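Local coordinates for peptidase M16 C-terminal domain-containing protein (Enterococcus faecalis, PDB 3D3Y), which is of unknown function but contains a peptidase M16 domain of the inactive type and may bind a metal ion, at residues E108-L113 with P216-L221; E115-P120 with L221-R226; Y261-Y266 with G313-Q318; V277-F282 with S306-F311. All coordinates share one frame; numbering follows the deposited sequence.

Contact 1 of 4, residues E108-L113 with P216-L221; sequences EAVDFL and PLFKQL
Val110 drives both of its methyl groups into the 216-221 segment, and nearly all of the contact is apolar. CG2 sits over one face of the Phe218 ring, offset toward the rim, in a CH-pi contact 3.9 Å from CG2 to the ring centroid. The same methyl also reaches Leu217, with Val110 CG2 and Leu217 CB 3.9 Å apart. The other branch, CG1, lies anti to the backbone N (chi1 175°), which aims it at Leu221; here Val110 CG1 and Leu221 CD1 are only 3.4 Å apart, closer than usual van der Waals contact. Leu113, one turn further along the helix, adds a looser touch, its CD1 standing 4.1 Å from Phe218 CE2 and approaching the ring obliquely.

No hydrogen bond joins the segments. Across the contact the nearest polar atom to Val110 CG1 is Leu217 O, at 3.6 Å, and that oxygen also accepts the backbone N-H of Gln220. Leu221 N likewise donates to Phe218 O, a turn that brings the Leu221 side chain round toward Val110.

Beyond the pair, Leu113 rests on Ile90 and Met92 of strand 85-95, while Phe218 touches Leu8. Helix 105-118 thus lies against the mixed sheet and takes residues 217-221, in the region of helix 211-219, beside it, helix-to-helix packing within the helical layer of an alpha/beta domain.

Contact 2 of 4, residues E115-P120 with L221-R226; sequences EIIFAP and LPFTPR. With EDO (1,2-ethanediol), chain I.
Phe118 is sandwiched: Pro222 CD lies over the centre of one face of its ring, 3.5 Å from the centroid and almost on the ring normal, and the CG2 methyl of the preceding Ile117 covers the opposite face, toward the rim. The edge of the ring is turned to Phe223, whose face it meets in a T-shaped stack with centroids 4.9 Å apart and planes at 69°. Phe118 CZ stands 3.5 Å above the Phe223 plane, over its centre. Phe118 CE2 also touches Leu221 CB at 3.7 Å, the two side chains crossing at about a right angle.

Pro222 is the centre of an inverse gamma turn, closed by a 2.7 Å bond from Phe223 N to Leu221 O, and Leu221, Pro222 and Phe223 all touch the Phe118 ring. Further on, Arg226 grips Thr224 O side-on, NE and NH2 each 2.8 Å from that one oxygen, which lies in the guanidinium plane. NH1 bonds to Asp199 O, and NH2 bonds also to Leu196 O; Leu196 of helix 185-198 packs on Phe118 and Phe223. An ethanediol, probably from the crystallisation liquor, takes a weak bond of 3.2 Å from Thr224 N to its O1.

Across the interface the attraction is therefore dispersive and aromatic, with no hydrogen bond between the segments, whereas the loop after helix 211-219 carries polar bonds of its own, and the carbonyl oxygens round the probably cationic guanidinium would be expected to offset part of its charge.

Contact 3 of 4, residues Y261-Y266 with G313-Q318; sequences YNTDIY and GFMTVQ. With ACT (acetate ion), chain E.
Gly313 meets the 261-266 segment where two neighbouring antiparallel strands, 255-262 and 314-321, come to their paired ends in the mixed sheet of the second half of the chain. Its carbonyl oxygen accepts Thr263 N at 2.9 Å, with the donor above the carbonyl plane, and more weakly Asp264 N. The Tyr266 ring lies against the glycine backbone, CE1 3.3 Å from Gly313 N, and its hydroxyl is held by Tyr235 O. Positive phi suits glycine here: Gly313 and Phe314 both face Asp309 on the other neighbouring strand, a G1 beta bulge.

Phe314 pairs with Asn262 as a non-hydrogen-bonded pair, and its CA approaches Tyr261 O at 3.2 Å in a CA-H...O contact. Its ring swings off to meet Phe163 and Tyr162.

Met315, modelled as selenomethionine, forms the hydrogen-bonded pair with Tyr261: Tyr261 N gives a nearly straight bond (172°) to Met315 O, and Met315 N returns one of 3.0 Å to Tyr261 O. The two side chains run side by side, pointing the same way. The Met315 chain bends at chi2 (-123°) and chi3, and CE comes as near as 3.2 Å to Tyr261 CD2, a tight fit accompanied by an oblique Met-aromatic contact of SE with the ring.

Thr316 turns from Tyr261 and donates its hydroxyl to an acetate, probably from the crystallisation liquor. Val317 closes the row: its CG2 methyl sits at the edge of the Tyr261 ring, near the ring plane, 3.8 Å from CE2.

Contact 4 of 4, residues V277-F282 with S306-F311; sequences VFNGIF and SSIDTF
Asn279 packs over Ser306 and Ile308, and a water makes the clear polar link, donating to Asn279 OD1 and to Ser306 O, both at 3.0 Å. Asn279 ND2 comes 2.6 Å from Ser306 OG, an unusually short approach with poor hydrogen-bond geometry, and its detail is doubtful. Beside the amide, Ile308 CG2 rests 3.9 Å from Asn279 CG, an apolar flank where the two side chains cross. Phe282, one turn later, completes the first shell with its CD2 4.2 Å from Ser306 CB.

With CG anti to the backbone N (chi1 180°), the amide carbon of Asn279 is carried out toward the strand. The helix here widens into a pi-type turn at 280-282, while Phe282 N still bonds to Phe278 O. On the strand side, Ser306 is bonded through its backbone to Gly283, and Ser307 to Thr316 of the adjacent strand. Ile308 also touches Leu275 and Gln276 of the same helix, and Phe282 leans on Val317.

Farther out, the end of the strand is shaped by an Asx turn, in which Asp309 OD1 accepts Phe311 N at 2.8 Å, while OD2 makes a salt bridge to Arg312 NE. The axes of helix 277-282 and strand 306-309 approach to 8.0 Å and run nearly antiparallel, at 162°: a helix laid along an edge strand, 303-309, of the mixed sheet, an arrangement that belongs to the two-layer alpha/beta architecture of M16 domains.

Overall arrangement
The four contacts form two clusters on opposite sides of the chain's centre. Contacts 1 and 2, with centres 10 Å apart, share Leu221 and helix 105-118; along the chain their segments alternate, and they tie that helix to the region of helix 211-219 and the loop beyond it. Both contacts 3 and 4 come later in the chain, with centres 8 Å apart. Contact 4 is nested within the loop closed by contact 3, and the two meet through the adjacent strands 303-309 and 314-321. Between the clusters, contact centres are about 39 to 42 Å apart. Contacts 1 and 2 lie by the first mixed sheet, contact 3 lies within the second, and contact 4 joins its edge strand to a helix, consistent with two alpha/beta halves.

Contact 1 of 4, residues E108-L113 with P216-L221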
# COMPACT_ATOMS: atom_id res chain seq x y z
N GLU A 108 24.06 -3.38 -17.39
CA GLU A 108 24.23 -4.52 -16.51
C GLU A 108 23.00 -4.73 -15.61
O GLU A 108 22.53 -5.88 -15.42
CB GLU A 108 25.53 -4.37 -15.72
CG GLU A 108 26.78 -4.44 -16.66
CD GLU A 108 28.09 -4.14 -15.95
OE1 GLU A 108 28.47 -2.93 -15.88
OE2 GLU A 108 28.74 -5.10 -15.53
N ALA A 109 22.42 -3.64 -15.11
CA ALA A 109 21.18 -3.77 -14.32
C ALA A 109 20.01 -4.29 -15.15
O ALA A 109 19.26 -5.14 -14.68
CB ALA A 109 20.82 -2.43 -13.58
N VAL A 110 19.82 -3.77 -16.37
CA VAL A 110 18.73 -4.26 -17.22
C VAL A 110 18.90 -5.74 -17.54
O VAL A 110 17.94 -6.48 -17.56
CB VAL A 110 18.58 -3.45 -18.52
CG1 VAL A 110 17.53 -4.05 -19.45
CG2 VAL A 110 18.23 -2.00 -18.20
N ASP A 111 20.13 -6.17 -17.78
CA ASP A 111 20.38 -7.60 -17.98
C ASP A 111 19.94 -8.38 -16.74
O ASP A 111 19.33 -9.44 -16.85
CB ASP A 111 21.86 -7.86 -18.31
CG ASP A 111 22.16 -9.36 -18.51
OD1 ASP A 111 21.79 -9.90 -19.57
OD2 ASP A 111 22.78 -9.99 -17.61
N PHE A 112 20.24 -7.86 -15.56
CA PHE A 112 19.85 -8.56 -14.32
C PHE A 112 18.33 -8.65 -14.18
O PHE A 112 17.78 -9.72 -13.84
CB PHE A 112 20.43 -7.86 -13.09
CG PHE A 112 20.10 -8.56 -11.80
CD1 PHE A 112 20.75 -9.74 -11.46
CD2 PHE A 112 19.14 -8.04 -10.95
CE1 PHE A 112 20.45 -10.39 -10.24
CE2 PHE A 112 18.84 -8.66 -9.72
CZ PHE A 112 19.50 -9.85 -9.37
N LEU A 113 17.65 -7.54 -14.43
CA LEU A 113 16.20 -7.56 -14.52
C LEU A 113 15.68 -8.58 -15.53
O LEU A 113 14.68 -9.28 -15.28
CB LEU A 113 15.63 -6.17 -14.83
CG LEU A 113 15.88 -5.07 -13.79
CD1 LEU A 113 15.47 -3.77 -14.42
CD2 LEU A 113 15.09 -5.38 -12.51
N PRO A 216 17.02 1.66 -25.88
CA PRO A 216 17.58 0.42 -26.44
C PRO A 216 17.75 -0.69 -25.40
O PRO A 216 17.38 -1.84 -25.67
CB PRO A 216 18.95 0.86 -26.96
CG PRO A 216 18.84 2.33 -27.17
CD PRO A 216 17.86 2.84 -26.15
N LEU A 217 18.25 -0.36 -24.21
CA LEU A 217 18.41 -1.38 -23.17
C LEU A 217 17.08 -2.07 -22.87
O LEU A 217 16.99 -3.31 -22.93
CB LEU A 217 19.04 -0.82 -21.87
CG LEU A 217 20.39 -0.12 -22.06
CD1 LEU A 217 20.92 0.38 -20.72
CD2 LEU A 217 21.39 -1.04 -22.75
N PHE A 218 16.06 -1.28 -22.59
CA PHE A 218 14.78 -1.85 -22.17
C PHE A 218 14.04 -2.57 -23.28
O PHE A 218 13.25 -3.48 -23.03
CB PHE A 218 13.92 -0.81 -21.43
CG PHE A 218 14.26 -0.73 -19.98
CD1 PHE A 218 15.02 0.32 -19.50
CD2 PHE A 218 13.86 -1.74 -19.11
CE1 PHE A 218 15.36 0.37 -18.12
CE2 PHE A 218 14.20 -1.70 -17.76
CZ PHE A 218 14.94 -0.65 -17.26
N LYS A 219 14.32 -2.19 -24.52
CA LYS A 219 13.73 -2.88 -25.65
C LYS A 219 14.17 -4.35 -25.70
O LYS A 219 13.51 -5.14 -26.35
CB LYS A 219 14.03 -2.15 -26.97
CG LYS A 219 13.29 -0.79 -27.13
CD LYS A 219 11.90 -0.92 -27.77
CE LYS A 219 12.00 -1.42 -29.20
NZ LYS A 219 10.86 -0.96 -30.09
N GLN A 220 15.26 -4.69 -25.01
CA GLN A 220 15.79 -6.07 -24.91
C GLN A 220 14.90 -6.98 -24.07
O GLN A 220 15.09 -8.19 -24.05
CB GLN A 220 17.19 -6.09 -24.28
CG GLN A 220 18.32 -5.43 -25.10
CD GLN A 220 19.57 -5.09 -24.27
OE1 GLN A 220 19.58 -5.16 -23.03
NE2 GLN A 220 20.64 -4.70 -24.97
N LEU A 221 13.99 -6.39 -23.30
CA LEU A 221 13.11 -7.22 -22.45
C LEU A 221 11.94 -7.75 -23.29
O LEU A 221 11.12 -6.97 -23.78
CB LEU A 221 12.64 -6.43 -21.22
CG LEU A 221 13.58 -6.42 -20.01
CD1 LEU A 221 15.03 -6.12 -20.36
CD2 LEU A 221 13.06 -5.48 -18.89

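Contact 2 of 4, residues E115-P120 with L221-R226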
# COMPACT_ATOMS: atom_id res chain seq x y z
N GLU A 115 17.01 -11.33 -16.42
CA GLU A 115 17.21 -12.64 -15.78
C GLU A 115 16.11 -12.91 -14.77
O GLU A 115 15.42 -13.97 -14.83
CB GLU A 115 18.59 -12.74 -15.12
CG GLU A 115 19.78 -12.89 -16.12
CD GLU A 115 19.78 -14.24 -16.88
OE1 GLU A 115 19.21 -15.24 -16.38
OE2 GLU A 115 20.33 -14.28 -18.01
N ILE A 116 15.91 -11.96 -13.86
CA ILE A 116 14.86 -12.09 -12.84
C ILE A 116 13.44 -12.29 -13.43
O ILE A 116 12.69 -13.17 -13.01
CB ILE A 116 14.87 -10.89 -11.88
CG1 ILE A 116 16.20 -10.87 -11.08
CG2 ILE A 116 13.59 -10.90 -10.97
CD1 ILE A 116 16.51 -12.19 -10.32
N ILE A 117 13.11 -11.47 -14.42
CA ILE A 117 11.74 -11.44 -14.95
C ILE A 117 11.43 -12.56 -15.94
O ILE A 117 10.35 -13.18 -15.87
CB ILE A 117 11.42 -10.06 -15.56
CG1 ILE A 117 11.48 -9.00 -14.44
CG2 ILE A 117 10.07 -10.08 -16.26
CD1 ILE A 117 11.36 -7.57 -14.99
N PHE A 118 12.37 -12.83 -16.84
CA PHE A 118 12.16 -13.78 -17.92
C PHE A 118 12.85 -15.13 -17.74
O PHE A 118 12.61 -16.05 -18.52
CB PHE A 118 12.59 -13.11 -19.23
CG PHE A 118 11.77 -11.90 -19.57
CD1 PHE A 118 10.57 -12.03 -20.24
CD2 PHE A 118 12.20 -10.62 -19.19
CE1 PHE A 118 9.80 -10.91 -20.55
CE2 PHE A 118 11.44 -9.49 -19.48
CZ PHE A 118 10.22 -9.65 -20.16
N ALA A 119 13.71 -15.25 -16.74
CA ALA A 119 14.36 -16.54 -16.49
C ALA A 119 14.22 -16.92 -15.03
O ALA A 119 15.22 -17.10 -14.34
CB ALA A 119 15.86 -16.54 -16.95
N PRO A 120 12.97 -17.04 -14.55
CA PRO A 120 12.78 -17.46 -13.17
C PRO A 120 13.17 -18.92 -13.01
O PRO A 120 13.39 -19.62 -14.01
CB PRO A 120 11.28 -17.28 -12.97
CG PRO A 120 10.71 -17.53 -14.32
CD PRO A 120 11.66 -16.80 -15.21
N LEU A 221 13.99 -6.39 -23.30
CA LEU A 221 13.11 -7.22 -22.45
C LEU A 221 11.94 -7.75 -23.29
O LEU A 221 11.12 -6.97 -23.78
CB LEU A 221 12.64 -6.43 -21.22
CG LEU A 221 13.58 -6.42 -20.01
CD1 LEU A 221 15.03 -6.12 -20.36
CD2 LEU A 221 13.06 -5.48 -18.89
N PRO A 222 11.88 -9.09 -23.51
CA PRO A 222 10.95 -9.53 -24.55
C PRO A 222 9.47 -9.62 -24.13
O PRO A 222 8.87 -10.69 -24.23
CB PRO A 222 11.50 -10.92 -24.95
CG PRO A 222 12.14 -11.44 -23.67
CD PRO A 222 12.63 -10.22 -22.90
N PHE A 223 8.89 -8.49 -23.70
CA PHE A 223 7.46 -8.42 -23.35
C PHE A 223 6.63 -8.55 -24.58
O PHE A 223 6.92 -7.93 -25.61
CB PHE A 223 7.09 -7.08 -22.69
CG PHE A 223 7.62 -6.93 -21.28
CD1 PHE A 223 7.04 -7.62 -20.23
CD2 PHE A 223 8.69 -6.10 -21.03
CE1 PHE A 223 7.54 -7.48 -18.92
CE2 PHE A 223 9.20 -5.96 -19.76
CZ PHE A 223 8.63 -6.63 -18.69
N THR A 224 5.58 -9.34 -24.51
CA THR A 224 4.61 -9.36 -25.62
C THR A 224 3.57 -8.26 -25.36
O THR A 224 3.40 -7.83 -24.21
CB THR A 224 3.93 -10.72 -25.69
OG1 THR A 224 3.44 -11.05 -24.38
CG2 THR A 224 4.94 -11.78 -26.13
N PRO A 225 2.85 -7.81 -26.43
CA PRO A 225 1.83 -6.77 -26.29
C PRO A 225 0.71 -7.25 -25.39
O PRO A 225 0.43 -8.44 -25.32
CB PRO A 225 1.29 -6.57 -27.74
CG PRO A 225 2.31 -7.16 -28.60
CD PRO A 225 2.98 -8.26 -27.82
N ARG A 226 0.12 -6.33 -24.65
CA ARG A 226 -1.11 -6.66 -23.91
C ARG A 226 -1.95 -5.40 -23.83
O ARG A 226 -1.57 -4.36 -24.35
CB ARG A 226 -0.82 -7.30 -22.53
CG ARG A 226 -0.37 -6.35 -21.42
CD ARG A 226 1.10 -5.87 -21.51
NE ARG A 226 2.07 -6.91 -21.88
CZ ARG A 226 2.58 -7.83 -21.06
NH1 ARG A 226 2.25 -7.89 -19.77
NH2 ARG A 226 3.44 -8.71 -21.55
C1 EDO I . 4.87 -11.54 -22.04
O1 EDO I . 6.02 -10.81 -21.66
C2 EDO I . 5.20 -13.02 -22.03
O2 EDO I . 4.06 -13.68 -22.58

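Contact 3 of 4, residues Y261-Y266 with G313-Q318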
# COMPACT_ATOMS: atom_id res chain seq x y z
N TYR A 261 -16.18 3.70 8.63
CA TYR A 261 -17.12 4.66 8.09
C TYR A 261 -16.90 4.83 6.60
O TYR A 261 -15.76 4.82 6.15
CB TYR A 261 -16.81 6.03 8.69
CG TYR A 261 -16.91 6.16 10.19
CD1 TYR A 261 -18.04 6.72 10.79
CD2 TYR A 261 -15.84 5.80 11.00
CE1 TYR A 261 -18.11 6.87 12.17
CE2 TYR A 261 -15.88 5.97 12.38
CZ TYR A 261 -17.01 6.51 12.95
OH TYR A 261 -17.03 6.67 14.31
N ASN A 262 -17.98 5.00 5.84
CA ASN A 262 -17.89 5.37 4.43
C ASN A 262 -17.68 6.90 4.38
O ASN A 262 -18.43 7.66 5.02
CB ASN A 262 -19.18 4.97 3.70
CG ASN A 262 -19.15 5.28 2.20
OD1 ASN A 262 -19.26 6.42 1.79
ND2 ASN A 262 -19.03 4.25 1.40
N THR A 263 -16.66 7.35 3.67
CA THR A 263 -16.45 8.77 3.50
C THR A 263 -16.88 9.24 2.13
O THR A 263 -17.15 10.42 1.95
CB THR A 263 -14.96 9.15 3.63
OG1 THR A 263 -14.24 8.50 2.57
CG2 THR A 263 -14.37 8.71 5.00
N ASP A 264 -16.89 8.32 1.16
CA ASP A 264 -17.04 8.66 -0.24
C ASP A 264 -16.08 9.80 -0.70
O ASP A 264 -16.41 10.54 -1.61
CB ASP A 264 -18.52 9.03 -0.49
CG ASP A 264 -18.92 8.94 -1.95
OD1 ASP A 264 -18.53 7.95 -2.63
OD2 ASP A 264 -19.64 9.86 -2.41
N ILE A 265 -14.90 9.93 -0.09
CA ILE A 265 -13.94 10.95 -0.51
C ILE A 265 -12.65 10.31 -1.02
O ILE A 265 -12.04 9.49 -0.33
CB ILE A 265 -13.62 11.96 0.62
CG1 ILE A 265 -14.88 12.76 1.02
CG2 ILE A 265 -12.49 12.92 0.20
CD1 ILE A 265 -14.73 13.41 2.40
N TYR A 266 -12.22 10.73 -2.21
CA TYR A 266 -11.11 10.07 -2.91
C TYR A 266 -10.01 11.03 -3.26
O TYR A 266 -10.21 12.25 -3.26
CB TYR A 266 -11.60 9.35 -4.19
CG TYR A 266 -12.53 8.20 -3.83
CD1 TYR A 266 -12.04 6.90 -3.76
CD2 TYR A 266 -13.87 8.42 -3.52
CE1 TYR A 266 -12.87 5.84 -3.40
CE2 TYR A 266 -14.72 7.37 -3.16
CZ TYR A 266 -14.21 6.09 -3.10
OH TYR A 266 -15.03 5.04 -2.75
N GLY A 313 -12.31 4.97 -0.22
CA GLY A 313 -13.41 5.83 0.31
C GLY A 313 -13.97 5.49 1.69
O GLY A 313 -15.19 5.52 1.90
N PHE A 314 -13.09 5.22 2.63
CA PHE A 314 -13.48 4.85 3.96
C PHE A 314 -12.44 5.30 4.97
O PHE A 314 -11.32 5.70 4.62
CB PHE A 314 -13.82 3.35 4.05
CG PHE A 314 -12.65 2.44 4.30
CD1 PHE A 314 -12.57 1.73 5.48
CD2 PHE A 314 -11.65 2.24 3.34
CE1 PHE A 314 -11.50 0.86 5.74
CE2 PHE A 314 -10.56 1.38 3.59
CZ PHE A 314 -10.49 0.69 4.79
N MSE A 315 -12.82 5.29 6.23
CA MSE A 315 -12.08 5.83 7.36
C MSE A 315 -12.31 4.83 8.48
O MSE A 315 -13.38 4.33 8.56
CB MSE A 315 -12.76 7.14 7.76
CG MSE A 315 -11.98 8.18 8.44
SE MSE A 315 -12.57 8.79 10.12
CE MSE A 315 -12.93 7.21 10.88
N THR A 316 -11.32 4.57 9.32
CA THR A 316 -11.48 3.63 10.44
C THR A 316 -11.01 4.28 11.73
O THR A 316 -10.15 5.19 11.72
CB THR A 316 -10.65 2.34 10.26
OG1 THR A 316 -9.27 2.67 10.32
CG2 THR A 316 -10.95 1.65 8.94
N VAL A 317 -11.63 3.85 12.83
CA VAL A 317 -11.22 4.19 14.14
C VAL A 317 -10.86 2.86 14.75
O VAL A 317 -11.63 1.89 14.64
CB VAL A 317 -12.36 4.88 14.94
CG1 VAL A 317 -12.01 4.97 16.46
CG2 VAL A 317 -12.63 6.29 14.41
N GLN A 318 -9.69 2.79 15.38
CA GLN A 318 -9.23 1.59 16.05
C GLN A 318 -8.93 1.90 17.51
O GLN A 318 -8.24 2.88 17.79
CB GLN A 318 -7.95 1.09 15.38
CG GLN A 318 -8.14 0.66 13.92
CD GLN A 318 -6.83 0.21 13.33
OE1 GLN A 318 -6.10 -0.62 13.91
NE2 GLN A 318 -6.50 0.77 12.18
C ACT E . -7.50 2.22 7.09
O ACT E . -7.51 1.79 8.28
OXT ACT E . -8.12 3.30 6.82
CH3 ACT E . -6.77 1.45 6.04

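Contact 4 of 4, residues V277-F282 with S306-F311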
# COMPACT_ATOMS: atom_id res chain seq x y z
N VAL A 277 -7.44 17.02 7.11
CA VAL A 277 -7.50 17.81 8.32
C VAL A 277 -8.53 17.22 9.28
O VAL A 277 -8.24 17.08 10.47
CB VAL A 277 -7.76 19.32 8.02
CG1 VAL A 277 -7.89 20.15 9.34
CG2 VAL A 277 -6.63 19.89 7.14
N PHE A 278 -9.71 16.86 8.76
CA PHE A 278 -10.74 16.24 9.63
C PHE A 278 -10.15 15.04 10.37
O PHE A 278 -10.33 14.90 11.59
CB PHE A 278 -11.96 15.78 8.84
CG PHE A 278 -12.81 14.81 9.61
CD1 PHE A 278 -13.79 15.27 10.52
CD2 PHE A 278 -12.61 13.44 9.48
CE1 PHE A 278 -14.56 14.36 11.27
CE2 PHE A 278 -13.37 12.52 10.23
CZ PHE A 278 -14.36 12.99 11.12
N ASN A 279 -9.42 14.20 9.63
CA ASN A 279 -8.86 12.99 10.20
C ASN A 279 -7.90 13.30 11.32
O ASN A 279 -7.93 12.64 12.38
CB ASN A 279 -8.16 12.10 9.16
CG ASN A 279 -7.58 10.84 9.80
OD1 ASN A 279 -6.35 10.64 9.82
ND2 ASN A 279 -8.46 10.03 10.38
N GLY A 280 -7.05 14.31 11.10
CA GLY A 280 -6.10 14.74 12.13
C GLY A 280 -6.79 15.21 13.40
O GLY A 280 -6.31 14.92 14.49
N ILE A 281 -7.91 15.93 13.26
CA ILE A 281 -8.60 16.51 14.42
C ILE A 281 -9.39 15.44 15.16
O ILE A 281 -9.55 15.50 16.39
CB ILE A 281 -9.56 17.63 13.95
CG1 ILE A 281 -8.77 18.87 13.51
CG2 ILE A 281 -10.58 18.02 15.02
CD1 ILE A 281 -9.63 19.81 12.59
N PHE A 282 -9.92 14.48 14.41
CA PHE A 282 -10.79 13.42 14.96
C PHE A 282 -9.97 12.40 15.77
O PHE A 282 -10.18 12.25 16.98
CB PHE A 282 -11.63 12.79 13.81
CG PHE A 282 -12.63 11.74 14.26
CD1 PHE A 282 -13.42 11.91 15.41
CD2 PHE A 282 -12.81 10.59 13.49
CE1 PHE A 282 -14.38 10.93 15.81
CE2 PHE A 282 -13.74 9.61 13.86
CZ PHE A 282 -14.55 9.78 15.01
N SER A 306 -7.52 7.26 14.33
CA SER A 306 -8.29 7.17 13.09
C SER A 306 -7.31 7.17 11.93
O SER A 306 -6.16 7.67 12.08
CB SER A 306 -9.33 8.30 13.00
OG SER A 306 -8.69 9.57 12.88
N SER A 307 -7.72 6.56 10.81
CA SER A 307 -6.90 6.46 9.59
C SER A 307 -7.88 6.58 8.45
O SER A 307 -9.04 6.20 8.60
CB SER A 307 -6.27 5.07 9.47
OG SER A 307 -5.41 4.86 10.57
N ILE A 308 -7.39 7.07 7.31
CA ILE A 308 -8.20 7.22 6.07
C ILE A 308 -7.57 6.48 4.88
O ILE A 308 -6.36 6.30 4.82
CB ILE A 308 -8.43 8.70 5.67
CG1 ILE A 308 -7.09 9.46 5.57
CG2 ILE A 308 -9.36 9.35 6.67
CD1 ILE A 308 -7.18 10.94 4.95
N ASP A 309 -8.41 6.08 3.93
CA ASP A 309 -7.97 5.49 2.70
C ASP A 309 -8.76 6.22 1.62
O ASP A 309 -9.99 6.05 1.49
CB ASP A 309 -8.29 3.99 2.72
CG ASP A 309 -7.92 3.26 1.43
OD1 ASP A 309 -7.92 3.86 0.34
OD2 ASP A 309 -7.66 2.03 1.52
N THR A 310 -8.04 7.03 0.85
CA THR A 310 -8.64 7.89 -0.18
C THR A 310 -8.63 7.22 -1.56
O THR A 310 -8.88 7.88 -2.60
CB THR A 310 -7.89 9.25 -0.25
OG1 THR A 310 -6.52 9.01 -0.57
CG2 THR A 310 -7.92 9.94 1.12
N PHE A 311 -8.33 5.92 -1.58
CA PHE A 311 -8.54 5.10 -2.78
C PHE A 311 -9.73 4.12 -2.66
O PHE A 311 -10.29 3.67 -3.68
CB PHE A 311 -7.21 4.42 -3.19
CG PHE A 311 -6.14 5.44 -3.64
CD1 PHE A 311 -5.84 5.60 -4.98
CD2 PHE A 311 -5.52 6.27 -2.71
CE1 PHE A 311 -4.88 6.56 -5.38
CE2 PHE A 311 -4.58 7.24 -3.12
CZ PHE A 311 -4.26 7.37 -4.44
O HOH W 1 -4.09 8.72 10.19